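Local coordinates for protein flavocytochrome C3 fumarate reductase (Shewanella frigidimarina, PDB 1QO8) that catalyses the essentially one-way reduction of fumarate to succinate in vitro, using one FAD and four covalently bound c-type hemes per subunit, at residues N168-K173 and I206-S211; T510-D515 and G523-G528. One frame throughout, in Å; residues are numbered along the deposited sequence.

Contact 1 (N168-K173 and I206-S211); sequences NAVGTK and ILAEQS
Ser211 carries this contact, in which the loop 168-173 of the flavoprotein part lies against one side of helix 201-220. Its side chain points at the loop with OG in the crowded position between the backbone N and the carbonyl carbon (chi1 58°). From there Ser211 OG reaches back along its own helix and donates to Ala208 O at 2.8 Å, approaching from above the carbonyl plane. With its proton committed in that way, OG can accept from the loop, and Val170 N supplies a moderately bent hydrogen bond to Ser211 OG of 3.2 Å (149° at the hydrogen). The small side chain also allows close backbone approach: Ser211 CB lies 3.5 Å from Ala169 CA, and Ala169 CB rests against the carbonyl group of Ser211.

Val170 sits alongside. Its CG1 takes the crowded position (chi1 49°) while CG2 is anti to the backbone N, and this rotation sets Val170 CG1 3.3 Å from Ala208 O, with the methyl of Ala208 a looser neighbour. A water bridges the two segments, its oxygen 2.7 Å from Val170 O and 2.8 Å from Ala208 O; it is placed to donate to either, though it has more acceptors in reach than protons. Ala208 O is thus bonded by Ser211 OG and also lies within reach of the water.

The Asn168 amide is bonded outside the two segments, ND2 to Gly541 O and Asn543 OD1, OD1 to Thr239 OG1, close to the bound FAD. Thr172 N-caps helix 173-177 through the N of Gln175. Around the junction, Val170 and Ala208 both touch helix 184-194, Ala169 meets Val215 one turn further along helix 201-220, and Leu207 packs on Ala546 of helix 543-563.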
ATOM      1  N   ASN A 168      -0.413 -25.567 -12.460  1.00 48.08           N
ATOM      2  CA  ASN A 168      -1.712 -25.592 -13.102  1.00 48.18           C
ATOM      3  C   ASN A 168      -1.609 -25.349 -14.591  1.00 47.29           C
ATOM      4  O   ASN A 168      -0.824 -24.544 -15.093  1.00 49.07           O
ATOM      5  CB  ASN A 168      -2.661 -24.539 -12.435  1.00 48.12           C
ATOM      6  CG  ASN A 168      -3.045 -24.954 -11.043  1.00 46.42           C
ATOM      7  OD1 ASN A 168      -2.954 -26.144 -10.683  1.00 47.86           O
ATOM      8  ND2 ASN A 168      -3.465 -24.081 -10.135  1.00 47.29           N
ATOM      9  N   ALA A 169      -2.288 -26.191 -15.365  1.00 47.91           N
ATOM     10  CA  ALA A 169      -2.419 -25.934 -16.819  1.00 48.57           C
ATOM     11  C   ALA A 169      -3.721 -26.582 -17.303  1.00 50.01           C
ATOM     12  O   ALA A 169      -4.278 -27.498 -16.691  1.00 51.78           O
ATOM     13  CB  ALA A 169      -1.239 -26.463 -17.589  1.00 45.28           C
ATOM     14  N   VAL A 170      -4.258 -26.099 -18.394  1.00 51.99           N
ATOM     15  CA  VAL A 170      -5.500 -26.583 -18.956  1.00 52.20           C
ATOM     16  C   VAL A 170      -5.187 -27.053 -20.386  1.00 51.59           C
ATOM     17  O   VAL A 170      -4.547 -26.277 -21.070  1.00 49.23           O
ATOM     18  CB  VAL A 170      -6.603 -25.518 -19.036  1.00 52.45           C
ATOM     19  CG1 VAL A 170      -6.217 -24.183 -19.639  1.00 53.72           C
ATOM     20  CG2 VAL A 170      -7.735 -26.077 -19.937  1.00 51.83           C
ATOM     21  N   GLY A 171      -5.687 -28.211 -20.787  1.00 52.86           N
ATOM     22  CA  GLY A 171      -5.458 -28.688 -22.149  1.00 51.83           C
ATOM     23  C   GLY A 171      -4.170 -29.465 -22.292  1.00 50.37           C
ATOM     24  O   GLY A 171      -3.567 -29.434 -23.365  1.00 51.32           O
ATOM     25  N   THR A 172      -3.685 -30.157 -21.276  1.00 52.12           N
ATOM     26  CA  THR A 172      -2.390 -30.845 -21.496  1.00 52.92           C
ATOM     27  C   THR A 172      -2.620 -32.286 -21.899  1.00 54.42           C
ATOM     28  O   THR A 172      -3.651 -32.946 -21.732  1.00 53.60           O
ATOM     29  CB  THR A 172      -1.486 -30.796 -20.251  1.00 53.42           C
ATOM     30  OG1 THR A 172      -2.142 -31.545 -19.229  1.00 50.02           O
ATOM     31  CG2 THR A 172      -1.233 -29.361 -19.805  1.00 54.29           C
ATOM     32  N   LYS A 173      -1.545 -32.875 -22.402  1.00 57.13           N
ATOM     33  CA  LYS A 173      -1.605 -34.320 -22.685  1.00 60.15           C
ATOM     34  C   LYS A 173      -1.711 -35.078 -21.371  1.00 59.10           C
ATOM     35  O   LYS A 173      -2.271 -36.191 -21.403  1.00 58.17           O
ATOM     36  CB  LYS A 173      -0.411 -34.665 -23.546  1.00 64.15           C
ATOM     37  CG  LYS A 173       0.914 -34.617 -22.833  1.00 67.63           C
ATOM     38  CD  LYS A 173       2.011 -35.144 -23.737  1.00 72.09           C
ATOM     39  CE  LYS A 173       3.382 -35.160 -23.118  1.00 75.37           C
ATOM     40  NZ  LYS A 173       3.650 -36.331 -22.253  1.00 79.02           N
ATOM     41  N   ILE A 206      -4.522 -14.971 -20.322  1.00 51.27           N
ATOM     42  CA  ILE A 206      -3.199 -15.375 -20.791  1.00 52.04           C
ATOM     43  C   ILE A 206      -2.579 -16.501 -19.974  1.00 51.83           C
ATOM     44  O   ILE A 206      -2.006 -17.449 -20.554  1.00 48.51           O
ATOM     45  CB  ILE A 206      -2.247 -14.173 -20.772  1.00 53.19           C
ATOM     46  CG1 ILE A 206      -2.779 -13.229 -21.891  1.00 54.13           C
ATOM     47  CG2 ILE A 206      -0.792 -14.531 -20.971  1.00 52.28           C
ATOM     48  CD1 ILE A 206      -1.961 -11.997 -22.122  1.00 54.31           C
ATOM     49  N   LEU A 207      -2.706 -16.376 -18.652  1.00 49.01           N
ATOM     50  CA  LEU A 207      -2.276 -17.452 -17.775  1.00 51.27           C
ATOM     51  C   LEU A 207      -2.930 -18.772 -18.223  1.00 50.48           C
ATOM     52  O   LEU A 207      -2.192 -19.701 -18.536  1.00 48.77           O
ATOM     53  CB  LEU A 207      -2.584 -17.210 -16.287  1.00 48.70           C
ATOM     54  CG  LEU A 207      -2.025 -18.304 -15.384  1.00 51.11           C
ATOM     55  CD1 LEU A 207      -0.513 -18.312 -15.511  1.00 51.77           C
ATOM     56  CD2 LEU A 207      -2.438 -18.113 -13.907  1.00 49.70           C
ATOM     57  N   ALA A 208      -4.254 -18.807 -18.315  1.00 49.59           N
ATOM     58  CA  ALA A 208      -4.979 -19.996 -18.718  1.00 50.51           C
ATOM     59  C   ALA A 208      -4.557 -20.447 -20.117  1.00 52.42           C
ATOM     60  O   ALA A 208      -4.227 -21.606 -20.326  1.00 50.44           O
ATOM     61  CB  ALA A 208      -6.504 -19.805 -18.731  1.00 45.33           C
ATOM     62  N   GLU A 209      -4.520 -19.514 -21.060  1.00 53.06           N
ATOM     63  CA  GLU A 209      -4.329 -19.858 -22.449  1.00 54.97           C
ATOM     64  C   GLU A 209      -2.975 -20.458 -22.745  1.00 55.12           C
ATOM     65  O   GLU A 209      -2.871 -21.238 -23.683  1.00 54.84           O
ATOM     66  CB  GLU A 209      -4.514 -18.610 -23.321  1.00 56.39           C
ATOM     67  CG  GLU A 209      -6.021 -18.361 -23.502  1.00 59.04           C
ATOM     68  CD  GLU A 209      -6.268 -17.057 -24.252  1.00 59.94           C
ATOM     69  OE1 GLU A 209      -5.348 -16.252 -24.447  1.00 59.12           O
ATOM     70  OE2 GLU A 209      -7.445 -16.871 -24.650  1.00 63.02           O
ATOM     71  N   GLN A 210      -1.931 -20.089 -22.016  1.00 54.75           N
ATOM     72  CA  GLN A 210      -0.562 -20.423 -22.330  1.00 51.42           C
ATOM     73  C   GLN A 210       0.072 -21.402 -21.356  1.00 49.15           C
ATOM     74  O   GLN A 210       1.265 -21.674 -21.378  1.00 48.40           O
ATOM     75  CB  GLN A 210       0.226 -19.091 -22.355  1.00 54.28           C
ATOM     76  CG  GLN A 210       0.015 -18.429 -23.716  1.00 59.90           C
ATOM     77  CD  GLN A 210       0.510 -17.008 -23.800  1.00 62.35           C
ATOM     78  OE1 GLN A 210      -0.192 -16.152 -24.341  1.00 64.57           O
ATOM     79  NE2 GLN A 210       1.726 -16.695 -23.331  1.00 62.58           N
ATOM     80  N   SER A 211      -0.688 -21.897 -20.426  1.00 47.82           N
ATOM     81  CA  SER A 211      -0.286 -22.797 -19.364  1.00 49.43           C
ATOM     82  C   SER A 211       0.116 -24.150 -19.924  1.00 49.73           C
ATOM     83  O   SER A 211       1.184 -24.586 -19.467  1.00 47.95           O
ATOM     84  CB  SER A 211      -1.373 -22.916 -18.310  1.00 48.88           C
ATOM     85  OG  SER A 211      -2.638 -23.356 -18.764  1.00 49.80           O
TER
HETATM   86  O   HOH W   1      -3.433 -23.890 -21.785  1.00 46.83           O

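Contact 2 (T510-D515 and G523-G528)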
ATOM      1  N   THR A 510       1.873  -7.470 -21.821  1.00 51.69           N
ATOM      2  CA  THR A 510       3.162  -7.851 -22.390  1.00 49.80           C
ATOM      3  C   THR A 510       4.225  -7.777 -21.316  1.00 46.08           C
ATOM      4  O   THR A 510       5.417  -7.829 -21.583  1.00 46.92           O
ATOM      5  CB  THR A 510       3.530  -6.951 -23.593  1.00 53.27           C
ATOM      6  OG1 THR A 510       3.345  -5.617 -23.144  1.00 54.07           O
ATOM      7  CG2 THR A 510       2.637  -7.276 -24.811  1.00 54.64           C
ATOM      8  N   ALA A 511       3.828  -7.634 -20.054  1.00 45.42           N
ATOM      9  CA  ALA A 511       4.677  -7.692 -18.894  1.00 45.53           C
ATOM     10  C   ALA A 511       5.607  -6.497 -18.829  1.00 45.42           C
ATOM     11  O   ALA A 511       6.663  -6.593 -18.172  1.00 46.57           O
ATOM     12  CB  ALA A 511       5.529  -8.967 -18.800  1.00 43.46           C
ATOM     13  N   SER A 512       5.202  -5.369 -19.410  1.00 47.02           N
ATOM     14  CA  SER A 512       5.849  -4.111 -19.077  1.00 47.82           C
ATOM     15  C   SER A 512       5.398  -3.707 -17.663  1.00 47.35           C
ATOM     16  O   SER A 512       4.179  -3.844 -17.447  1.00 46.33           O
ATOM     17  CB  SER A 512       5.327  -2.981 -20.001  1.00 52.07           C
ATOM     18  OG  SER A 512       6.051  -3.039 -21.222  1.00 52.98           O
ATOM     19  N   VAL A 513       6.329  -3.187 -16.865  1.00 43.64           N
ATOM     20  CA  VAL A 513       5.873  -2.488 -15.667  1.00 44.78           C
ATOM     21  C   VAL A 513       5.270  -1.127 -16.029  1.00 47.05           C
ATOM     22  O   VAL A 513       5.780  -0.407 -16.886  1.00 44.56           O
ATOM     23  CB  VAL A 513       7.070  -2.341 -14.715  1.00 44.48           C
ATOM     24  CG1 VAL A 513       6.672  -1.609 -13.443  1.00 44.49           C
ATOM     25  CG2 VAL A 513       7.609  -3.750 -14.335  1.00 46.66           C
ATOM     26  N   LEU A 514       4.178  -0.748 -15.366  1.00 48.63           N
ATOM     27  CA  LEU A 514       3.495   0.507 -15.606  1.00 48.86           C
ATOM     28  C   LEU A 514       3.882   1.601 -14.610  1.00 49.92           C
ATOM     29  O   LEU A 514       4.286   1.364 -13.480  1.00 47.08           O
ATOM     30  CB  LEU A 514       1.972   0.255 -15.513  1.00 49.23           C
ATOM     31  CG  LEU A 514       1.541  -1.009 -16.262  1.00 48.21           C
ATOM     32  CD1 LEU A 514       0.055  -1.278 -16.083  1.00 45.32           C
ATOM     33  CD2 LEU A 514       1.929  -0.884 -17.754  1.00 49.47           C
ATOM     34  N   ASP A 515       3.798   2.846 -15.094  1.00 50.42           N
ATOM     35  CA  ASP A 515       4.062   4.053 -14.320  1.00 48.15           C
ATOM     36  C   ASP A 515       2.769   4.510 -13.691  1.00 44.98           C
ATOM     37  O   ASP A 515       1.807   3.771 -13.704  1.00 47.09           O
ATOM     38  CB  ASP A 515       4.646   5.203 -15.189  1.00 49.05           C
ATOM     39  CG  ASP A 515       3.677   5.586 -16.314  1.00 49.13           C
ATOM     40  OD1 ASP A 515       2.451   5.384 -16.326  1.00 49.14           O
ATOM     41  OD2 ASP A 515       4.182   6.061 -17.350  1.00 51.87           O
ATOM     42  N   GLY A 523      11.816   0.292 -21.152  1.00 52.52           N
ATOM     43  CA  GLY A 523      12.978  -0.471 -20.644  1.00 51.78           C
ATOM     44  C   GLY A 523      12.669  -1.429 -19.492  1.00 51.40           C
ATOM     45  O   GLY A 523      13.610  -2.173 -19.094  1.00 52.18           O
ATOM     46  N   LEU A 524      11.517  -1.418 -18.853  1.00 49.68           N
ATOM     47  CA  LEU A 524      11.286  -2.152 -17.590  1.00 49.55           C
ATOM     48  C   LEU A 524      10.205  -3.231 -17.706  1.00 48.06           C
ATOM     49  O   LEU A 524       9.099  -2.952 -18.147  1.00 43.96           O
ATOM     50  CB  LEU A 524      10.820  -1.251 -16.455  1.00 48.20           C
ATOM     51  CG  LEU A 524      11.309  -1.410 -15.029  1.00 50.82           C
ATOM     52  CD1 LEU A 524      10.275  -1.087 -13.972  1.00 47.24           C
ATOM     53  CD2 LEU A 524      12.026  -2.695 -14.659  1.00 48.19           C
ATOM     54  N   PHE A 525      10.496  -4.491 -17.391  1.00 46.89           N
ATOM     55  CA  PHE A 525       9.529  -5.605 -17.484  1.00 46.50           C
ATOM     56  C   PHE A 525       9.510  -6.377 -16.165  1.00 44.41           C
ATOM     57  O   PHE A 525      10.433  -6.206 -15.370  1.00 46.21           O
ATOM     58  CB  PHE A 525       9.887  -6.557 -18.632  1.00 45.30           C
ATOM     59  CG  PHE A 525       9.951  -5.850 -19.983  1.00 47.57           C
ATOM     60  CD1 PHE A 525      11.116  -5.187 -20.360  1.00 47.95           C
ATOM     61  CD2 PHE A 525       8.854  -5.794 -20.792  1.00 47.37           C
ATOM     62  CE1 PHE A 525      11.161  -4.489 -21.545  1.00 50.25           C
ATOM     63  CE2 PHE A 525       8.894  -5.089 -22.003  1.00 51.83           C
ATOM     64  CZ  PHE A 525      10.073  -4.450 -22.383  1.00 46.89           C
ATOM     65  N   ALA A 526       8.540  -7.246 -15.924  1.00 42.12           N
ATOM     66  CA  ALA A 526       8.536  -7.967 -14.638  1.00 43.14           C
ATOM     67  C   ALA A 526       7.674  -9.230 -14.804  1.00 41.21           C
ATOM     68  O   ALA A 526       6.797  -9.249 -15.676  1.00 42.11           O
ATOM     69  CB  ALA A 526       8.083  -7.096 -13.490  1.00 37.95           C
ATOM     70  N   ALA A 527       8.005 -10.234 -14.026  1.00 42.14           N
ATOM     71  CA  ALA A 527       7.272 -11.494 -13.994  1.00 40.27           C
ATOM     72  C   ALA A 527       7.378 -12.217 -12.673  1.00 38.96           C
ATOM     73  O   ALA A 527       8.379 -12.043 -11.959  1.00 40.03           O
ATOM     74  CB  ALA A 527       7.743 -12.413 -15.132  1.00 40.11           C
ATOM     75  N   GLY A 528       6.288 -12.872 -12.231  1.00 38.19           N
ATOM     76  CA  GLY A 528       6.418 -13.813 -11.126  1.00 38.61           C
ATOM     77  C   GLY A 528       5.763 -13.177  -9.902  1.00 39.82           C
ATOM     78  O   GLY A 528       5.020 -12.227 -10.109  1.00 39.18           O
TER
HETATM   79  O   HOH W   2       8.456  -1.719 -20.637  1.00 47.47           O
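Strands 512-514 and 524-526 meet in a short antiparallel bridge at the edge of the parallel sheet of the Rossmann-type FAD-binding domain, in which 524-526 is an outermost strand. The short segments cross steeply, at 103°, so pairing is confined to the neighbourhood of Ser512 and Phe525, a non-hydrogen-bonded pair whose side chains diverge.

Two backbone bonds flank that pair. Ala526 N donates to Ala511 O at 3.0 Å, nearly along the C=O axis, and the same oxygen receives a CA-H...O contact from Phe525. Val513 N donates to Leu524 O at 3.1 Å, coming from above the carbonyl plane. A water adds a second donor to Leu524 O at 2.9 Å and accepts from Ser512 OG, so the serine hydroxyl is tied to the partner strand through solvent. Beyond the two segments, Ser512 N bonds to Asn508 OD1, while Phe525 bonds through its backbone to Val304 of the neighbouring strand 303-306.

Phe525 has CG anti to its carbonyl carbon (chi1 -58°), which lays the ring beside Ser512. Ala511 O is at the ring edge, and the water lies over one face, displaced toward the rim. The ring also packs on Asn558 and Ala559 of helix 543-563; an alanine here would take away the ring, and the packing on that helix and the confinement of the water between Ser512 and Leu524 would probably suffer.

Val513 crosses Leu524 obliquely, its CB 3.5 Å from Leu524 CD1. Strand 524-526 leads on to Gly528, which touches the FAD. Val513 places CG2 anti to its carbonyl carbon, where Val513 CG2 presses against Ala526 CB at 3.5 Å, tighter than usual for two methyl carbons.

Overall arrangement
From the N terminus, the chain first passes the heme-bearing cytochrome part and enters the FAD-binding domain. Contact 1 closes a loop of 32 intervening residues, mostly helical, bringing helix 201-220 back against 168-173, at the end of strand 167-168. Nearly 300 residues later, contact 2 closes a much shorter loop of seven intervening residues, which includes strand 520-521. The two are in series, neither nesting nor crossing; their centres lie 22 Å apart and their nearest atoms about 6 Å. Helix 543-563, which follows both, bridges them: Leu207 and Phe525 each pack on it. Contact 1 joins loop to helix, whereas contact 2 ties strand 512-514 to the parallel sheet's edge.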